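Local coordinates for 2OG-Fe dioxygenase family protein (Methylibium petroleiphilum, PDB 3PL0), which is of unknown physiological function but probably acts as a dioxygenase, built on the double-stranded beta-helix fold of the cupin superfamily, at residues A[30-35]-A[207-212]; A[36-41]-A[120-125]; A[45-50]-A[176-181]; A[108-113]-A[146-151]. All coordinates share one frame; numbering follows the deposited sequence. Where two conformers were deposited one is given.

Contact 1 of 4, residues A[30-35]-A[207-212]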
loop_
_atom_site.group_PDB
_atom_site.type_symbol
_atom_site.label_atom_id
_atom_site.label_comp_id
_atom_site.label_asym_id
_atom_site.label_seq_id
_atom_site.Cartn_x
_atom_site.Cartn_y
_atom_site.Cartn_z
ATOM N N ALA A 30 12.016 1.070 12.230
ATOM C CA ALA A 30 12.142 1.784 13.485
ATOM C C ALA A 30 11.275 3.071 13.490
ATOM O O ALA A 30 10.616 3.381 14.499
ATOM C CB ALA A 30 13.653 2.078 13.817
ATOM N N ALA A 31 11.255 3.813 12.382
ATOM C CA ALA A 31 10.429 5.015 12.283
ATOM C C ALA A 31 8.941 4.673 12.426
ATOM O O ALA A 31 8.206 5.417 13.075
ATOM C CB ALA A 31 10.713 5.801 10.986
ATOM N N LEU A 32 8.512 3.540 11.869
ATOM C CA LEU A 32 7.136 3.060 12.024
ATOM C C LEU A 32 6.778 2.734 13.459
ATOM O O LEU A 32 5.705 3.129 13.962
ATOM C CB LEU A 32 6.872 1.822 11.140
ATOM C CG LEU A 32 5.376 1.458 11.038
ATOM C CD1 LEU A 32 4.553 2.519 10.304
ATOM C CD2 LEU A 32 5.164 0.112 10.386
ATOM N N GLU A 33 7.677 2.047 14.136
ATOM C CA GLU A 33 7.530 1.813 15.578
ATOM C C GLU A 33 7.347 3.096 16.378
ATOM O O GLU A 33 6.475 3.200 17.220
ATOM C CB GLU A 33 8.785 1.175 16.162
ATOM C CG GLU A 33 8.875 -0.247 16.059
ATOM C CD GLU A 33 9.959 -0.776 16.985
ATOM O OE1 GLU A 33 11.073 -0.215 16.979
ATOM O OE2 GLU A 33 9.684 -1.733 17.725
ATOM N N THR A 34 8.220 4.057 16.133
ATOM C CA THR A 34 8.144 5.340 16.795
ATOM C C THR A 34 6.847 6.062 16.432
ATOM O O THR A 34 6.180 6.564 17.321
ATOM C CB THR A 34 9.389 6.205 16.487
ATOM O OG1 THR A 34 10.542 5.492 16.934
ATOM C CG2 THR A 34 9.333 7.536 17.216
ATOM N N LEU A 35 6.467 6.076 15.148
ATOM C CA LEU A 35 5.267 6.784 14.721
ATOM C C LEU A 35 4.036 6.185 15.363
ATOM O O LEU A 35 3.114 6.915 15.796
ATOM C CB LEU A 35 5.081 6.720 13.209
ATOM C CG LEU A 35 3.940 7.573 12.650
ATOM C CD1 LEU A 35 4.301 9.104 12.764
ATOM C CD2 LEU A 35 3.650 7.172 11.251
ATOM N N TRP A 207 8.109 -4.155 7.377
ATOM C CA TRP A 207 7.583 -2.966 8.039
ATOM C C TRP A 207 8.311 -1.701 7.618
ATOM O O TRP A 207 8.189 -0.682 8.288
ATOM C CB TRP A 207 7.544 -3.139 9.574
ATOM C CG TRP A 207 6.926 -4.421 9.888
ATOM C CD1 TRP A 207 7.529 -5.509 10.439
ATOM C CD2 TRP A 207 5.607 -4.806 9.583
ATOM N NE1 TRP A 207 6.651 -6.538 10.525
ATOM C CE2 TRP A 207 5.457 -6.134 10.006
ATOM C CE3 TRP A 207 4.495 -4.141 9.072
ATOM C CZ2 TRP A 207 4.278 -6.808 9.877
ATOM C CZ3 TRP A 207 3.328 -4.817 8.950
ATOM C CH2 TRP A 207 3.217 -6.126 9.339
ATOM N N THR A 208 9.031 -1.748 6.488
ATOM C CA THR A 208 9.408 -0.534 5.833
ATOM C C THR A 208 8.143 -0.010 5.142
ATOM O O THR A 208 7.420 -0.784 4.505
ATOM C CB THR A 208 10.558 -0.717 4.800
ATOM O OG1 THR A 208 11.686 -1.352 5.437
ATOM C CG2 THR A 208 10.962 0.673 4.235
ATOM N N VAL A 209 7.867 1.287 5.298
ATOM C CA VAL A 209 6.686 1.921 4.701
ATOM C C VAL A 209 6.983 3.082 3.739
ATOM O O VAL A 209 7.712 3.996 4.052
ATOM C CB VAL A 209 5.712 2.352 5.781
ATOM C CG1 VAL A 209 4.430 2.819 5.138
ATOM C CG2 VAL A 209 5.470 1.170 6.719
ATOM N N LEU A 210 6.377 3.028 2.550
ATOM C CA LEU A 210 6.455 4.103 1.597
ATOM C C LEU A 210 5.171 4.899 1.712
ATOM O O LEU A 210 4.100 4.367 1.439
ATOM C CB LEU A 210 6.595 3.546 0.174
ATOM C CG LEU A 210 6.483 4.509 -1.022
ATOM C CD1 LEU A 210 7.584 5.546 -0.938
ATOM C CD2 LEU A 210 6.539 3.718 -2.337
ATOM N N LEU A 211 5.305 6.165 2.067
ATOM C CA LEU A 211 4.210 7.131 2.121
ATOM C C LEU A 211 4.203 7.938 0.835
ATOM O O LEU A 211 5.276 8.399 0.396
ATOM C CB LEU A 211 4.353 8.065 3.328
ATOM C CG LEU A 211 4.425 7.358 4.712
ATOM C CD1 LEU A 211 4.525 8.333 5.883
ATOM C CD2 LEU A 211 3.231 6.343 4.914
ATOM N N LEU A 212 3.029 8.083 0.208
ATOM C CA LEU A 212 2.873 8.781 -1.079
ATOM C C LEU A 212 1.725 9.818 -1.013
ATOM O O LEU A 212 0.646 9.543 -0.513
ATOM C CB LEU A 212 2.502 7.789 -2.200
ATOM C CG LEU A 212 3.442 6.614 -2.482
ATOM C CD1 LEU A 212 2.733 5.544 -3.338
ATOM C CD2 LEU A 212 4.739 7.088 -3.183
#

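Contact 2 of 4, residues A[36-41]-A[120-125]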
loop_
_atom_site.group_PDB
_atom_site.type_symbol
_atom_site.label_atom_id
_atom_site.label_comp_id
_atom_site.label_asym_id
_atom_site.label_seq_id
_atom_site.Cartn_x
_atom_site.Cartn_y
_atom_site.Cartn_z
ATOM N N THR A 36 3.979 4.859 15.370
ATOM C CA THR A 36 2.741 4.217 15.758
ATOM C C THR A 36 2.669 3.950 17.252
ATOM O O THR A 36 1.640 3.602 17.741
ATOM C CB THR A 36 2.562 2.885 15.018
ATOM O OG1 THR A 36 3.644 2.015 15.364
ATOM C CG2 THR A 36 2.500 3.094 13.478
ATOM N N GLY A 37 3.789 4.036 17.957
ATOM C CA GLY A 37 3.893 3.575 19.339
ATOM C C GLY A 37 3.710 2.087 19.602
ATOM O O GLY A 37 3.414 1.701 20.722
HETATM N N MSE A 38 3.914 1.264 18.586
HETATM C CA MSE A 38 3.739 -0.189 18.630
HETATM C C MSE A 38 5.079 -0.789 18.273
HETATM O O MSE A 38 5.685 -0.380 17.289
HETATM C CB MSE A 38 2.838 -0.666 17.511
HETATM C CG MSE A 38 1.395 -0.595 17.708
HETATM SE SE MSE A 38 0.800 -1.973 18.905
HETATM C CE MSE A 38 0.449 -0.618 20.235
ATOM N N PRO A 39 5.527 -1.787 19.032
ATOM C CA PRO A 39 6.776 -2.460 18.714
ATOM C C PRO A 39 6.638 -3.427 17.528
ATOM O O PRO A 39 5.549 -3.932 17.235
ATOM C CB PRO A 39 7.109 -3.186 20.011
ATOM C CG PRO A 39 5.800 -3.475 20.621
ATOM C CD PRO A 39 4.960 -2.248 20.308
ATOM N N LEU A 40 7.735 -3.661 16.831
ATOM C CA LEU A 40 7.687 -4.513 15.660
ATOM C C LEU A 40 7.081 -5.890 15.957
ATOM O O LEU A 40 6.453 -6.469 15.063
ATOM C CB LEU A 40 9.068 -4.682 15.046
ATOM C CG LEU A 40 9.622 -3.437 14.336
ATOM C CD1 LEU A 40 11.034 -3.717 13.844
ATOM C CD2 LEU A 40 8.713 -2.974 13.179
ATOM N N ASP A 41 7.247 -6.442 17.165
ATOM C CA ASP A 41 6.663 -7.759 17.464
ATOM C C ASP A 41 5.149 -7.746 17.294
ATOM O O ASP A 41 4.558 -8.741 16.866
ATOM C CB ASP A 41 7.041 -8.241 18.877
ATOM C CG ASP A 41 8.524 -8.632 18.995
ATOM O OD1 ASP A 41 9.247 -8.631 17.970
ATOM O OD2 ASP A 41 8.972 -8.934 20.121
ATOM N N TRP A 120 -2.838 -3.352 13.969
ATOM C CA TRP A 120 -3.652 -2.962 12.809
ATOM C C TRP A 120 -4.228 -1.555 12.979
ATOM O O TRP A 120 -3.992 -0.678 12.146
ATOM C CB TRP A 120 -4.781 -3.969 12.554
ATOM C CG TRP A 120 -5.616 -3.632 11.326
ATOM C CD1 TRP A 120 -6.851 -3.028 11.302
ATOM C CD2 TRP A 120 -5.239 -3.816 9.953
ATOM N NE1 TRP A 120 -7.272 -2.849 9.992
ATOM C CE2 TRP A 120 -6.302 -3.334 9.152
ATOM C CE3 TRP A 120 -4.123 -4.382 9.325
ATOM C CZ2 TRP A 120 -6.272 -3.393 7.754
ATOM C CZ3 TRP A 120 -4.091 -4.443 7.931
ATOM C CH2 TRP A 120 -5.143 -3.932 7.161
ATOM N N SER A 121 -4.965 -1.334 14.072
ATOM C CA SER A 121 -5.477 0.022 14.362
ATOM C C SER A 121 -4.371 1.070 14.533
ATOM O O SER A 121 -4.499 2.168 14.009
ATOM C CB SER A 121 -6.387 0.027 15.591
ATOM O OG SER A 121 -7.598 -0.641 15.296
ATOM N N ALA A 122 -3.288 0.726 15.216
ATOM C CA ALA A 122 -2.187 1.648 15.438
ATOM C C ALA A 122 -1.626 2.134 14.087
ATOM O O ALA A 122 -1.402 3.333 13.887
ATOM C CB ALA A 122 -1.066 0.982 16.293
ATOM N N LEU A 123 -1.486 1.194 13.159
ATOM C CA LEU A 123 -1.009 1.469 11.814
ATOM C C LEU A 123 -1.967 2.415 11.080
ATOM O O LEU A 123 -1.572 3.494 10.692
ATOM C CB LEU A 123 -0.878 0.180 11.012
ATOM C CG LEU A 123 -0.273 0.324 9.592
ATOM C CD1 LEU A 123 1.186 0.958 9.642
ATOM C CD2 LEU A 123 -0.298 -0.994 8.874
ATOM N N LEU A 124 -3.217 2.003 10.873
ATOM C CA LEU A 124 -4.125 2.836 10.096
ATOM C C LEU A 124 -4.345 4.227 10.695
ATOM O O LEU A 124 -4.455 5.201 9.967
ATOM C CB LEU A 124 -5.470 2.169 9.843
ATOM C CG LEU A 124 -5.530 1.160 8.707
ATOM C CD1 LEU A 124 -4.488 -0.019 8.880
ATOM C CD2 LEU A 124 -7.000 0.644 8.590
ATOM N N VAL A 125 -4.431 4.311 12.014
ATOM C CA VAL A 125 -4.705 5.571 12.685
ATOM C C VAL A 125 -3.530 6.543 12.566
ATOM O O VAL A 125 -3.728 7.713 12.225
ATOM C CB VAL A 125 -5.100 5.345 14.165
ATOM C CG1 VAL A 125 -5.059 6.669 15.003
ATOM C CG2 VAL A 125 -6.513 4.730 14.239
#

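Contact 3 of 4, residues A[45-50]-A[176-181]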
loop_
_atom_site.group_PDB
_atom_site.type_symbol
_atom_site.label_atom_id
_atom_site.label_comp_id
_atom_site.label_asym_id
_atom_site.label_seq_id
_atom_site.Cartn_x
_atom_site.Cartn_y
_atom_site.Cartn_z
HETATM N N MSE A 45 2.474 -9.976 14.328
HETATM C CA MSE A 45 1.223 -10.719 14.517
HETATM C C MSE A 45 0.379 -10.806 13.250
HETATM O O MSE A 45 -0.454 -11.702 13.114
HETATM C CB MSE A 45 0.395 -10.067 15.634
HETATM C CG MSE A 45 1.049 -10.175 17.023
HETATM SE SE MSE A 45 1.338 -12.030 17.615
HETATM C CE MSE A 45 -0.508 -12.661 17.558
HETATM N N MSE A 46 0.601 -9.880 12.325
HETATM C CA MSE A 46 -0.163 -9.806 11.103
HETATM C C MSE A 46 0.379 -10.732 10.039
HETATM O O MSE A 46 -0.333 -11.068 9.109
HETATM C CB MSE A 46 -0.130 -8.374 10.555
HETATM C CG MSE A 46 -0.963 -7.356 11.377
HETATM SE SE MSE A 46 -0.625 -5.496 10.812
HETATM C CE MSE A 46 -0.631 -5.878 9.009
ATOM N N LEU A 47 1.645 -11.118 10.152
ATOM C CA LEU A 47 2.297 -11.898 9.095
ATOM C C LEU A 47 1.606 -13.243 8.723
ATOM O O LEU A 47 1.535 -13.594 7.558
ATOM C CB LEU A 47 3.762 -12.135 9.442
ATOM C CG LEU A 47 4.672 -10.937 9.605
ATOM C CD1 LEU A 47 6.031 -11.334 10.263
ATOM C CD2 LEU A 47 4.896 -10.269 8.257
ATOM N N PRO A 48 1.068 -13.985 9.703
ATOM C CA PRO A 48 0.474 -15.234 9.236
ATOM C C PRO A 48 -0.714 -15.100 8.258
ATOM O O PRO A 48 -1.007 -16.078 7.517
ATOM C CB PRO A 48 0.051 -15.931 10.534
ATOM C CG PRO A 48 0.950 -15.353 11.584
ATOM C CD PRO A 48 1.253 -13.966 11.168
ATOM N N TYR A 49 -1.367 -13.937 8.211
ATOM C CA TYR A 49 -2.510 -13.740 7.326
ATOM C C TYR A 49 -2.099 -13.684 5.876
ATOM O O TYR A 49 -2.880 -14.013 5.012
ATOM C CB TYR A 49 -3.335 -12.501 7.733
ATOM C CG TYR A 49 -3.884 -12.701 9.123
ATOM C CD1 TYR A 49 -4.991 -13.504 9.334
ATOM C CD2 TYR A 49 -3.203 -12.201 10.238
ATOM C CE1 TYR A 49 -5.467 -13.741 10.624
ATOM C CE2 TYR A 49 -3.650 -12.428 11.515
ATOM C CZ TYR A 49 -4.791 -13.218 11.704
ATOM O OH TYR A 49 -5.246 -13.433 12.982
ATOM N N TRP A 50 -0.854 -13.309 5.600
ATOM C CA TRP A 50 -0.335 -13.391 4.230
ATOM C C TRP A 50 -0.193 -14.858 3.719
ATOM O O TRP A 50 0.039 -15.054 2.555
ATOM C CB TRP A 50 0.986 -12.610 4.071
ATOM C CG TRP A 50 0.726 -11.215 3.732
ATOM C CD1 TRP A 50 0.812 -10.665 2.507
ATOM C CD2 TRP A 50 0.233 -10.188 4.603
ATOM N NE1 TRP A 50 0.418 -9.352 2.540
ATOM C CE2 TRP A 50 0.064 -9.032 3.820
ATOM C CE3 TRP A 50 -0.034 -10.121 5.978
ATOM C CZ2 TRP A 50 -0.375 -7.817 4.350
ATOM C CZ3 TRP A 50 -0.496 -8.921 6.508
ATOM C CH2 TRP A 50 -0.659 -7.776 5.676
ATOM N N VAL A 176 3.145 -0.773 2.525
ATOM C CA VAL A 176 3.888 -1.361 3.647
ATOM C C VAL A 176 4.540 -2.620 3.078
ATOM O O VAL A 176 3.856 -3.454 2.479
ATOM C CB VAL A 176 2.979 -1.762 4.808
ATOM C CG1 VAL A 176 3.822 -2.361 5.939
ATOM C CG2 VAL A 176 2.158 -0.574 5.266
ATOM N N PHE A 177 5.862 -2.730 3.202
ATOM C CA PHE A 177 6.562 -3.949 2.771
ATOM C C PHE A 177 6.445 -4.970 3.864
ATOM O O PHE A 177 6.816 -4.702 5.010
ATOM C CB PHE A 177 8.021 -3.691 2.472
ATOM C CG PHE A 177 8.761 -4.912 2.073
ATOM C CD1 PHE A 177 8.562 -5.464 0.815
ATOM C CD2 PHE A 177 9.673 -5.498 2.930
ATOM C CE1 PHE A 177 9.216 -6.617 0.431
ATOM C CE2 PHE A 177 10.345 -6.656 2.561
ATOM C CZ PHE A 177 10.109 -7.224 1.309
ATOM N N ILE A 178 5.885 -6.134 3.534
ATOM C CA ILE A 178 5.576 -7.141 4.542
ATOM C C ILE A 178 6.662 -8.231 4.541
ATOM O O ILE A 178 7.119 -8.631 5.593
ATOM C CB ILE A 178 4.228 -7.722 4.285
ATOM C CG1 ILE A 178 3.160 -6.606 4.411
ATOM C CG2 ILE A 178 3.932 -8.950 5.158
ATOM C CD1 ILE A 178 2.924 -6.108 5.853
ATOM N N GLY A 179 7.051 -8.684 3.367
ATOM C CA GLY A 179 8.187 -9.589 3.249
ATOM C C GLY A 179 8.397 -10.065 1.842
ATOM O O GLY A 179 7.600 -9.764 0.946
ATOM N N ARG A 180 9.463 -10.836 1.634
ATOM C CA ARG A 180 9.701 -11.482 0.368
ATOM C C ARG A 180 10.657 -12.668 0.546
ATOM O O ARG A 180 11.407 -12.719 1.514
ATOM C CB ARG A 180 10.291 -10.489 -0.633
ATOM C CG ARG A 180 11.728 -10.153 -0.336
ATOM C CD ARG A 180 12.287 -9.231 -1.373
ATOM N NE ARG A 180 13.673 -8.917 -1.042
ATOM C CZ ARG A 180 14.560 -8.438 -1.902
ATOM N NH1 ARG A 180 14.225 -8.243 -3.171
ATOM N NH2 ARG A 180 15.798 -8.197 -1.491
ATOM N N GLN A 181 10.588 -13.622 -0.385
ATOM C CA GLN A 181 11.474 -14.762 -0.403
ATOM C C GLN A 181 11.679 -15.197 -1.800
ATOM O O GLN A 181 10.743 -15.208 -2.594
ATOM C CB GLN A 181 10.786 -15.971 0.202
ATOM C CG GLN A 181 10.703 -16.052 1.613
ATOM C CD GLN A 181 9.976 -17.306 1.969
ATOM O OE1 GLN A 181 10.467 -18.424 1.730
ATOM N NE2 GLN A 181 8.783 -17.147 2.494
#

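Contact 4 of 4, residues A[108-113]-A[146-151]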
loop_
_atom_site.group_PDB
_atom_site.type_symbol
_atom_site.label_atom_id
_atom_site.label_comp_id
_atom_site.label_asym_id
_atom_site.label_seq_id
_atom_site.Cartn_x
_atom_site.Cartn_y
_atom_site.Cartn_z
ATOM N N GLU A 108 -12.292 -10.915 -1.539
ATOM C CA GLU A 108 -12.615 -11.542 -0.268
ATOM C C GLU A 108 -12.229 -10.604 0.902
ATOM O O GLU A 108 -11.207 -9.890 0.843
ATOM C CB GLU A 108 -11.866 -12.863 -0.146
ATOM C CG GLU A 108 -12.243 -13.921 -1.178
ATOM C CD GLU A 108 -13.703 -14.354 -1.047
ATOM O OE1 GLU A 108 -14.118 -14.704 0.084
ATOM O OE2 GLU A 108 -14.424 -14.341 -2.075
ATOM N N PRO A 109 -13.058 -10.578 1.952
ATOM C CA PRO A 109 -12.764 -9.729 3.096
ATOM C C PRO A 109 -11.544 -10.137 3.922
ATOM O O PRO A 109 -11.179 -11.306 4.049
ATOM C CB PRO A 109 -14.035 -9.807 3.959
ATOM C CG PRO A 109 -14.888 -10.875 3.353
ATOM C CD PRO A 109 -14.324 -11.314 2.077
ATOM N N LEU A 110 -10.941 -9.133 4.521
ATOM C CA LEU A 110 -9.864 -9.323 5.463
ATOM C C LEU A 110 -10.324 -10.230 6.592
ATOM O O LEU A 110 -11.525 -10.300 6.933
ATOM C CB LEU A 110 -9.472 -7.965 6.060
ATOM C CG LEU A 110 -9.113 -6.811 5.136
ATOM C CD1 LEU A 110 -8.899 -5.496 5.926
ATOM C CD2 LEU A 110 -7.889 -7.176 4.282
ATOM N N SER A 111 -9.362 -10.933 7.169
ATOM C CA SER A 111 -9.618 -11.716 8.339
ATOM C C SER A 111 -10.112 -10.807 9.445
ATOM O O SER A 111 -9.504 -9.791 9.779
ATOM C CB SER A 111 -8.345 -12.423 8.805
ATOM O OG SER A 111 -8.364 -12.607 10.205
ATOM N N ASN A 112 -11.182 -11.217 10.087
ATOM C CA ASN A 112 -11.666 -10.472 11.215
ATOM C C ASN A 112 -10.668 -10.432 12.399
ATOM O O ASN A 112 -10.539 -9.428 13.074
ATOM C CB ASN A 112 -12.987 -11.078 11.658
ATOM C CG ASN A 112 -13.752 -10.139 12.485
ATOM O OD1 ASN A 112 -13.903 -10.362 13.668
ATOM N ND2 ASN A 112 -14.149 -9.014 11.901
ATOM N N GLU A 113 -9.941 -11.516 12.627
ATOM C CA GLU A 113 -8.937 -11.570 13.689
ATOM C C GLU A 113 -7.831 -10.543 13.395
ATOM O O GLU A 113 -7.433 -9.791 14.274
ATOM C CB GLU A 113 -8.345 -12.964 13.779
ATOM C CG GLU A 113 -8.061 -13.447 15.177
ATOM N N ALA A 146 -7.915 -1.178 2.461
ATOM C CA ALA A 146 -6.740 -1.972 2.746
ATOM C C ALA A 146 -6.672 -3.110 1.735
ATOM O O ALA A 146 -7.648 -3.839 1.574
ATOM C CB ALA A 146 -6.806 -2.515 4.128
ATOM N N HIS A 147 -5.522 -3.280 1.081
ATOM C CA HIS A 147 -5.335 -4.359 0.124
ATOM C C HIS A 147 -4.047 -5.135 0.440
ATOM O O HIS A 147 -2.960 -4.774 -0.045
ATOM C CB HIS A 147 -5.184 -3.759 -1.263
ATOM C CG HIS A 147 -6.328 -2.926 -1.716
ATOM N ND1 HIS A 147 -7.321 -3.439 -2.510
ATOM C CD2 HIS A 147 -6.630 -1.619 -1.521
ATOM C CE1 HIS A 147 -8.198 -2.485 -2.780
ATOM N NE2 HIS A 147 -7.802 -1.374 -2.187
ATOM N N PRO A 148 -4.137 -6.180 1.249
ATOM C CA PRO A 148 -2.967 -7.048 1.420
ATOM C C PRO A 148 -2.763 -7.898 0.181
ATOM O O PRO A 148 -3.744 -8.446 -0.358
ATOM C CB PRO A 148 -3.337 -7.943 2.584
ATOM C CG PRO A 148 -4.851 -7.923 2.633
ATOM C CD PRO A 148 -5.255 -6.568 2.133
ATOM N N PHE A 149 -1.525 -7.996 -0.263
ATOM C CA PHE A 149 -1.191 -8.683 -1.502
ATOM C C PHE A 149 -0.108 -9.707 -1.275
ATOM O O PHE A 149 0.841 -9.429 -0.555
ATOM C CB PHE A 149 -0.605 -7.710 -2.506
ATOM C CG PHE A 149 -1.608 -6.842 -3.197
ATOM C CD1 PHE A 149 -2.487 -7.361 -4.131
ATOM C CD2 PHE A 149 -1.650 -5.478 -2.933
ATOM C CE1 PHE A 149 -3.400 -6.535 -4.786
ATOM C CE2 PHE A 149 -2.547 -4.655 -3.585
ATOM C CZ PHE A 149 -3.423 -5.182 -4.529
ATOM N N ARG A 150 -0.188 -10.830 -1.992
ATOM C CA ARG A 150 0.993 -11.663 -2.270
ATOM C C ARG A 150 1.040 -11.930 -3.750
ATOM O O ARG A 150 0.066 -12.366 -4.339
ATOM C CB ARG A 150 0.950 -12.994 -1.541
ATOM C CG ARG A 150 1.989 -14.036 -2.046
ATOM C CD ARG A 150 2.127 -15.229 -1.151
ATOM N NE ARG A 150 2.723 -14.878 0.117
ATOM C CZ ARG A 150 2.869 -15.692 1.156
ATOM N NH1 ARG A 150 2.521 -16.986 1.114
ATOM N NH2 ARG A 150 3.443 -15.221 2.242
ATOM N N ILE A 151 2.190 -11.683 -4.342
ATOM C CA ILE A 151 2.427 -12.007 -5.731
ATOM C C ILE A 151 3.416 -13.179 -5.713
ATOM O O ILE A 151 4.503 -13.067 -5.144
ATOM C CB ILE A 151 3.030 -10.832 -6.490
ATOM C CG1 ILE A 151 2.200 -9.556 -6.389
ATOM C CG2 ILE A 151 3.170 -11.163 -7.966
ATOM C CD1 ILE A 151 0.793 -9.652 -6.933
#

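Contact 1 of 4, residues A[30-35]-A[207-212]
Where helix 29-36 lies against the double-stranded beta-helix, L32 reaches W207 and V209, the latter on strand 209-213. The contact is buried and wholly apolar in its side chains. One leucine carries the helix side of it. L32 has CG anti to its N (chi1 -168°), and this sends both methyls out toward the strand. CD2 does most of the touching. It lies 3.8 Å from CG2 of V209 and 4.1 Å from CB of W207. The backbone O of W207 is also close, 3.8 Å from the same L32 CD2. The second methyl, L32 CD1, meets V209 CG2 at 3.9 Å, and that valine methyl therefore sits against both ends of the leucine fork. The L32 and V209 side chains cross at about a right angle. W207 offers only its CB and backbone O here. Its CG is anti to the carbonyl carbon (chi1 -48°), and the indole leads away from the helix. The ring NE1 is hydrogen-bonded to D44 OD1, and the indole meets the F43 ring at about 45°. V209 pairs through its backbone with L27, and L32 also touches L123 of helix 118-134. A helix laid by one leucine on a strand of the beta-helix is simple helix-on-sheet packing, here on a cupin-type fold.

Contact 2 of 4, residues A[36-41]-A[120-125]
T36 and A122 bring the two backbones close, with their CA atoms 5.6 Å apart. Segment 120-125 is regular helix. Segment 36-41 is mostly a turn: T36 ends one helix, G37 breaks it with positive phi (64°), and P39 is the N-cap of the next. A122 is small enough for the turn to settle on it. Its CB lies 3.2 Å from CG of M38, a selenomethionine. That is tighter than normal carbon contact, so the exact distance is doubtful. A122 CB is also 4.0 Å from the backbone O of T36. From the turn, T36 CG2 comes to 3.9 Å from A122 O and 4.2 Å from CA of L123. The hydroxyl of T36 takes another course. With chi1 at 61°, OG1 stands between the backbone N and the carbonyl carbon. It gives a hydrogen bond to L32 O and accepts a weak one from M38 N (3.3 Å to T36 OG1). The turn is thus tied to the helix it leaves. Around it, F43 of helix 40-44 touches T36, M38 and L123. On the sheet side of helix 118-134, L123 and L124 rest on L243 of strand 237-246.

Contact 3 of 4, residues A[45-50]-A[176-181]
I178 packs tightly between L47 and the indole of W50. Its CG2 stands over the face of the five-membered ring of W50, a CH-pi contact. The methyl is 4.0 Å from the ring centroid and only 14° off the normal. CG1 of I178 continues over the same face, 3.7 Å from W50 CZ2, and CD1 of I178 follows at 4.0 Å from CH2 of W50. The isoleucine has CG2 anti to its N and CG1 anti to its carbonyl carbon (chi1 -63°), which lays both branches along the indole. L47 closes in from another side, with its CD2 3.5 Å from I178 CG2. These two side chains slide past each other in opposite directions. On the strand, I178 and G179 both face D239 across the sheet, a classic beta bulge in strand 172-181 of the double-stranded beta-helix. W50 is fixed at its polar end too, since NE1 bonds to T240 O and weakly to F149 O. Were W50 replaced by an alanine, the I178 branches would probably lose the flat surface they lie on, and T240 O its indole partner. The L47 side is less extensive. This leucine is partly exposed and meets I178 at one short methyl contact, whereas CG1, CG2 and CD1 of I178 all cover the W50 face. The backbone O of W50 makes a weak hydrogen bond to a glycerol, probably from the crystallisation liquor.

Contact 4 of 4, residues A[108-113]-A[146-151]
L110 joins the segment before helix 112-115 to strand 141-152 of the double-stranded beta-helix, touching A146 and P148. The CA atoms of L110 and P148 are 8.3 Å apart, and the leucine side chain spans the distance. The apolar contacts are few and all made by the leucine fork. Its CG is anti to the carbonyl carbon (chi1 -54°), and the two methyls part toward two residues of the strand. CD1 meets A146 CB at 4.1 Å. CD2 meets the P148 ring. A146 and P148, two apart in the strand, both turn toward L110, while H147 between them turns away. W120 of helix 118-134 adds to the apolar group, touching both L110 and A146, and F73 of strand 65-77 also touches L110.

No hydrogen bond links the two segments. The loop has its own: E108 and L110 pair with H70 through their backbones, and P109 O is hydrogen-bonded to R69 NH1. S111 is the N-cap of helix 112-115, its OG bonded to M114 N.

The leucine and proline side chains lie aslant to each other. L110 CD2 is 3.5 Å from CD of P148 and equally 3.5 Å from its CG, set against the bond between these two ring carbons, slightly tighter than usual carbon contact.

In the fold
From the N terminus, helix 29-36 comes first. Contact 1 closes the longest loop, tying that helix to strand 209-213, and the other three contacts nest inside it. The turn after the helix then makes contact 2 with helix 118-134. The 45-50 segment follows and makes contact 3 with strand 172-181, the neighbour of strand 209-213 in the sheet. Contact 4, between 108-113 and strand 141-152, is nested within contact 3. Contact 2 crosses both contact 3 and contact 4. W120 touches both of these, meeting M46, L110 and A146. Together the contacts bind the N-terminal helices, helix 118-134 and intervening loops to one curled antiparallel sheet.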